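Local coordinates for ABC transporter substrate-binding protein (PDB 4I1D) that probably serves as the periplasmic solute-binding component of an ABC transporter, binding D-malate and perhaps polyamines, at residues A17-V20 against A21-P25; V246-L249 against N250-D254. All blocks are in the same frame, centred on the assembly; numbering follows the deposited sequence.

Contact 1. Residues A17-V20 against A21-P25; sequences AQTV and AILDP
T19 and L23 meet one turn apart on helix 12-30, at the point where its alpha-helical bonding widens into a pi-type turn. The methyl CD1 of L23 comes up to T19 OG1 at 3.7 Å, the two side chains passing at a slant, while L23 CG lies 3.7 Å from the backbone O of Q18. On its other branch T19 puts CG2 beside the carboxylate of D24, 3.8 Å from OD2, a methyl-to-oxygen touch with no bond in it. The first torsion of T19 (-69°) explains the split: OG1 sits beside the residue's own N and CG2 points anti to it.

The backbone marks the widening. A21 N still bonds to A17 O, four residues back, at 3.0 Å. Q18 O then takes two donors, I22 N at 2.7 Å and L23 N at 2.9 Å, which arrive from opposite faces of the carbonyl plane. From there the spacing is five residues, and D24 N bonds to T19 O. P25 has no N-H to carry the series on, and the helix kinks there.

Further out, Q36 and the carbonyl of Q15 hold T19 OG1, and the amide of Q18 is fixed by Y102 and S9. L23 also packs on F7 of strand 4-9, so this turn helps seat the helix of a beta-alpha-beta unit (strands 4-9 and 33-38) on its sheet. An alanine in place of L23 would lack the methyl that meets T19 OG1 and the branch that packs on F7, which would probably open a gap between the helix and strand 4-9. At the kink, the ring atom CG of P25 rests 3.4 Å from V20 O.

Contact 2. Residues V246-L249 against N250-D254; sequences VKFL and NEAVD
The ring of F248 carries A252 CB over one face, 3.9 Å above its plane and displaced toward the rim. The methyl makes a CH-pi contact, 4.2 Å from the ring centroid and 22° off the ring normal, with CZ its closest ring atom. F248 has CG anti to its own N (chi1 163°), which swings the ring along the helix toward the next turn, where A252 waits. The ring also meets that of F7, their planes at about 70°, and it packs on L23 of helix 12-30.

The backbone ties the same two residues together: A252 N bonds to F248 O at 2.8 Å. Around this bond the helix is slacker. E251 N to K247 O is long and weak at 3.3 Å, and N250 N shares itself weakly between V246 O and K247 O. L249 O takes two weak bonds, from A252 N and V253 N, and CG2 of V253 lies 3.7 Å from it. V253 is the first residue to leave helical geometry.

On the sheet side, L249 and A252 pack against L233 of strand 219-235, while the side chain of E251 touches S26, K29 and L30 of helix 12-30.

The end of the helix leads straight into another. The carbonyls of E251 and A252 are taken up by the side chains of H257 and Q258, and D254 OD2 accepts a bond from H257 N. D254 is thus the N-cap of helix 255-260, which follows helix 242-252 after a short turn in the alpha/beta fold of a periplasmic solute-binding protein.

How the contacts relate
Contact 1 and contact 2 are turns of two different helices packed against each other, their centres about 12 Å apart and on the same side of the chain's centre. L23 CD2 of contact 1 lies 3.6 Å from F248 CZ of contact 2, and I22 CG2 comes to 4.0 Å from A252 CA, so both are apolar meetings. F7 of strand 4-9 touches L23 as well as F248, and helix 255-260, which follows contact 2, packs on A21, I22 and P25. Neither contact belongs to the malate pocket; the side chain of Q18 in contact 1 is about 10 Å from the bound D-malate.

Contact 1. Residues A17-V20 against A21-P25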
loop_
_atom_site.group_PDB
_atom_site.type_symbol
_atom_site.label_atom_id
_atom_site.label_comp_id
_atom_site.label_asym_id
_atom_site.label_seq_id
_atom_site.Cartn_x
_atom_site.Cartn_y
_atom_site.Cartn_z
ATOM N N ALA A 17 24.984 -37.549 -3.867
ATOM C CA ALA A 17 24.980 -38.824 -4.580
ATOM C C ALA A 17 25.580 -38.656 -5.970
ATOM O O ALA A 17 26.293 -39.534 -6.449
ATOM C CB ALA A 17 23.568 -39.374 -4.673
ATOM N N GLN A 18 25.276 -37.525 -6.608
ATOM C CA GLN A 18 25.823 -37.200 -7.917
ATOM C C GLN A 18 27.327 -37.097 -7.842
ATOM O O GLN A 18 28.043 -37.466 -8.775
ATOM C CB GLN A 18 25.291 -35.853 -8.401
ATOM C CG GLN A 18 23.818 -35.831 -8.753
ATOM C CD GLN A 18 23.397 -34.432 -9.127
ATOM O OE1 GLN A 18 23.966 -33.848 -10.039
ATOM N NE2 GLN A 18 22.438 -33.864 -8.389
ATOM N N THR A 19 27.796 -36.554 -6.728
ATOM C CA THR A 19 29.212 -36.317 -6.537
ATOM C C THR A 19 29.952 -37.647 -6.494
ATOM O O THR A 19 30.953 -37.830 -7.188
ATOM C CB THR A 19 29.462 -35.496 -5.257
ATOM O OG1 THR A 19 28.960 -34.167 -5.449
ATOM C CG2 THR A 19 30.957 -35.439 -4.912
ATOM N N VAL A 20 29.449 -38.578 -5.692
ATOM C CA VAL A 20 30.087 -39.880 -5.565
ATOM C C VAL A 20 30.043 -40.656 -6.879
ATOM O O VAL A 20 31.055 -41.184 -7.336
ATOM C CB VAL A 20 29.414 -40.721 -4.487
ATOM C CG1 VAL A 20 30.035 -42.105 -4.450
ATOM C CG2 VAL A 20 29.555 -40.040 -3.140
ATOM N N ALA A 21 28.861 -40.700 -7.487
ATOM C CA ALA A 21 28.615 -41.510 -8.673
ATOM C C ALA A 21 29.140 -40.891 -9.958
ATOM O O ALA A 21 29.597 -41.605 -10.848
ATOM C CB ALA A 21 27.119 -41.769 -8.822
ATOM N N ILE A 22 29.049 -39.570 -10.069
ATOM C CA ILE A 22 29.251 -38.918 -11.362
ATOM C C ILE A 22 30.323 -37.830 -11.423
ATOM O O ILE A 22 31.219 -37.899 -12.264
ATOM C CB ILE A 22 27.931 -38.366 -11.913
ATOM C CG1 ILE A 22 26.979 -39.524 -12.219
ATOM C CG2 ILE A 22 28.190 -37.532 -13.153
ATOM C CD1 ILE A 22 25.656 -39.092 -12.740
ATOM N N LEU A 23 30.236 -36.830 -10.550
ATOM C CA LEU A 23 31.156 -35.698 -10.614
ATOM C C LEU A 23 32.614 -36.106 -10.353
ATOM O O LEU A 23 33.483 -35.868 -11.186
ATOM C CB LEU A 23 30.711 -34.583 -9.665
ATOM C CG LEU A 23 29.253 -34.163 -9.866
ATOM C CD1 LEU A 23 28.864 -33.002 -8.948
ATOM C CD2 LEU A 23 28.991 -33.814 -11.318
ATOM N N ASP A 24 32.882 -36.731 -9.210
ATOM C CA ASP A 24 34.252 -37.146 -8.879
ATOM C C ASP A 24 34.877 -38.069 -9.929
ATOM O O ASP A 24 36.001 -37.831 -10.372
ATOM C CB ASP A 24 34.331 -37.810 -7.497
ATOM C CG ASP A 24 34.379 -36.801 -6.366
ATOM O OD1 ASP A 24 34.477 -35.589 -6.654
ATOM O OD2 ASP A 24 34.337 -37.219 -5.190
ATOM N N PRO A 25 34.160 -39.132 -10.326
ATOM C CA PRO A 25 34.769 -40.011 -11.338
ATOM C C PRO A 25 34.990 -39.277 -12.669
ATOM O O PRO A 25 36.017 -39.477 -13.308
ATOM C CB PRO A 25 33.743 -41.144 -11.495
ATOM C CG PRO A 25 32.901 -41.093 -10.230
ATOM C CD PRO A 25 32.854 -39.633 -9.856
#

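Contact 2. Residues V246-L249 against N250-D254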
loop_
_atom_site.group_PDB
_atom_site.type_symbol
_atom_site.label_atom_id
_atom_site.label_comp_id
_atom_site.label_asym_id
_atom_site.label_seq_id
_atom_site.Cartn_x
_atom_site.Cartn_y
_atom_site.Cartn_z
ATOM N N VAL A 246 31.435 -29.232 -22.456
ATOM C CA VAL A 246 30.946 -30.192 -23.439
ATOM C C VAL A 246 31.537 -31.563 -23.124
ATOM O O VAL A 246 30.828 -32.571 -23.128
ATOM C CB VAL A 246 31.276 -29.769 -24.891
ATOM C CG1 VAL A 246 30.804 -30.832 -25.879
ATOM C CG2 VAL A 246 30.626 -28.422 -25.210
ATOM N N LYS A 247 32.830 -31.584 -22.816
ATOM C CA LYS A 247 33.516 -32.821 -22.443
ATOM C C LYS A 247 32.920 -33.464 -21.192
ATOM O O LYS A 247 32.759 -34.684 -21.134
ATOM C CB LYS A 247 35.016 -32.575 -22.254
ATOM C CG LYS A 247 35.734 -32.175 -23.530
ATOM C CD LYS A 247 37.176 -31.768 -23.243
ATOM C CE LYS A 247 37.927 -31.418 -24.526
ATOM N NZ LYS A 247 39.237 -30.757 -24.247
ATOM N N PHE A 248 32.590 -32.648 -20.197
ATOM C CA PHE A 248 31.984 -33.167 -18.977
ATOM C C PHE A 248 30.624 -33.801 -19.254
ATOM O O PHE A 248 30.278 -34.834 -18.686
ATOM C CB PHE A 248 31.827 -32.068 -17.928
ATOM C CG PHE A 248 30.861 -32.423 -16.842
ATOM C CD1 PHE A 248 29.577 -31.899 -16.838
ATOM C CD2 PHE A 248 31.223 -33.310 -15.842
ATOM C CE1 PHE A 248 28.679 -32.231 -15.840
ATOM C CE2 PHE A 248 30.328 -33.649 -14.845
ATOM C CZ PHE A 248 29.051 -33.110 -14.845
ATOM N N LEU A 249 29.852 -33.171 -20.125
ATOM C CA LEU A 249 28.526 -33.671 -20.454
ATOM C C LEU A 249 28.633 -35.097 -20.961
ATOM O O LEU A 249 27.802 -35.947 -20.658
ATOM C CB LEU A 249 27.872 -32.797 -21.523
ATOM C CG LEU A 249 26.560 -32.154 -21.095
ATOM C CD1 LEU A 249 26.779 -31.320 -19.846
ATOM C CD2 LEU A 249 25.985 -31.312 -22.223
ATOM N N ASN A 250 29.675 -35.359 -21.735
ATOM C CA ASN A 250 29.855 -36.683 -22.283
ATOM C C ASN A 250 30.168 -37.724 -21.203
ATOM O O ASN A 250 29.629 -38.833 -21.232
ATOM C CB ASN A 250 30.923 -36.671 -23.371
ATOM C CG ASN A 250 31.071 -38.009 -24.028
ATOM O OD1 ASN A 250 30.137 -38.498 -24.666
ATOM N ND2 ASN A 250 32.240 -38.622 -23.877
ATOM N N GLU A 251 31.030 -37.366 -20.253
ATOM C CA GLU A 251 31.288 -38.234 -19.104
ATOM C C GLU A 251 30.075 -38.376 -18.170
ATOM O O GLU A 251 29.906 -39.403 -17.514
ATOM C CB GLU A 251 32.506 -37.756 -18.307
ATOM C CG GLU A 251 33.850 -38.083 -18.955
ATOM C CD GLU A 251 33.977 -39.557 -19.326
ATOM O OE1 GLU A 251 33.963 -40.409 -18.407
ATOM O OE2 GLU A 251 34.076 -39.862 -20.539
ATOM N N ALA A 252 29.237 -37.346 -18.102
ATOM C CA ALA A 252 28.129 -37.345 -17.157
ATOM C C ALA A 252 27.050 -38.346 -17.552
ATOM O O ALA A 252 26.334 -38.857 -16.690
ATOM C CB ALA A 252 27.530 -35.944 -17.026
ATOM N N VAL A 253 26.920 -38.616 -18.848
ATOM C CA VAL A 253 25.931 -39.592 -19.299
ATOM C C VAL A 253 26.592 -40.897 -19.728
ATOM O O VAL A 253 26.009 -41.697 -20.454
ATOM C CB VAL A 253 25.018 -39.053 -20.427
ATOM C CG1 VAL A 253 24.312 -37.776 -19.980
ATOM C CG2 VAL A 253 25.796 -38.839 -21.725
ATOM N N ASP A 254 27.818 -41.104 -19.273
ATOM C CA ASP A 254 28.500 -42.380 -19.472
ATOM C C ASP A 254 27.680 -43.480 -18.791
ATOM O O ASP A 254 27.292 -43.344 -17.629
ATOM C CB ASP A 254 29.919 -42.301 -18.891
ATOM C CG ASP A 254 30.658 -43.627 -18.947
ATOM O OD1 ASP A 254 31.455 -43.832 -19.893
ATOM O OD2 ASP A 254 30.456 -44.457 -18.033
#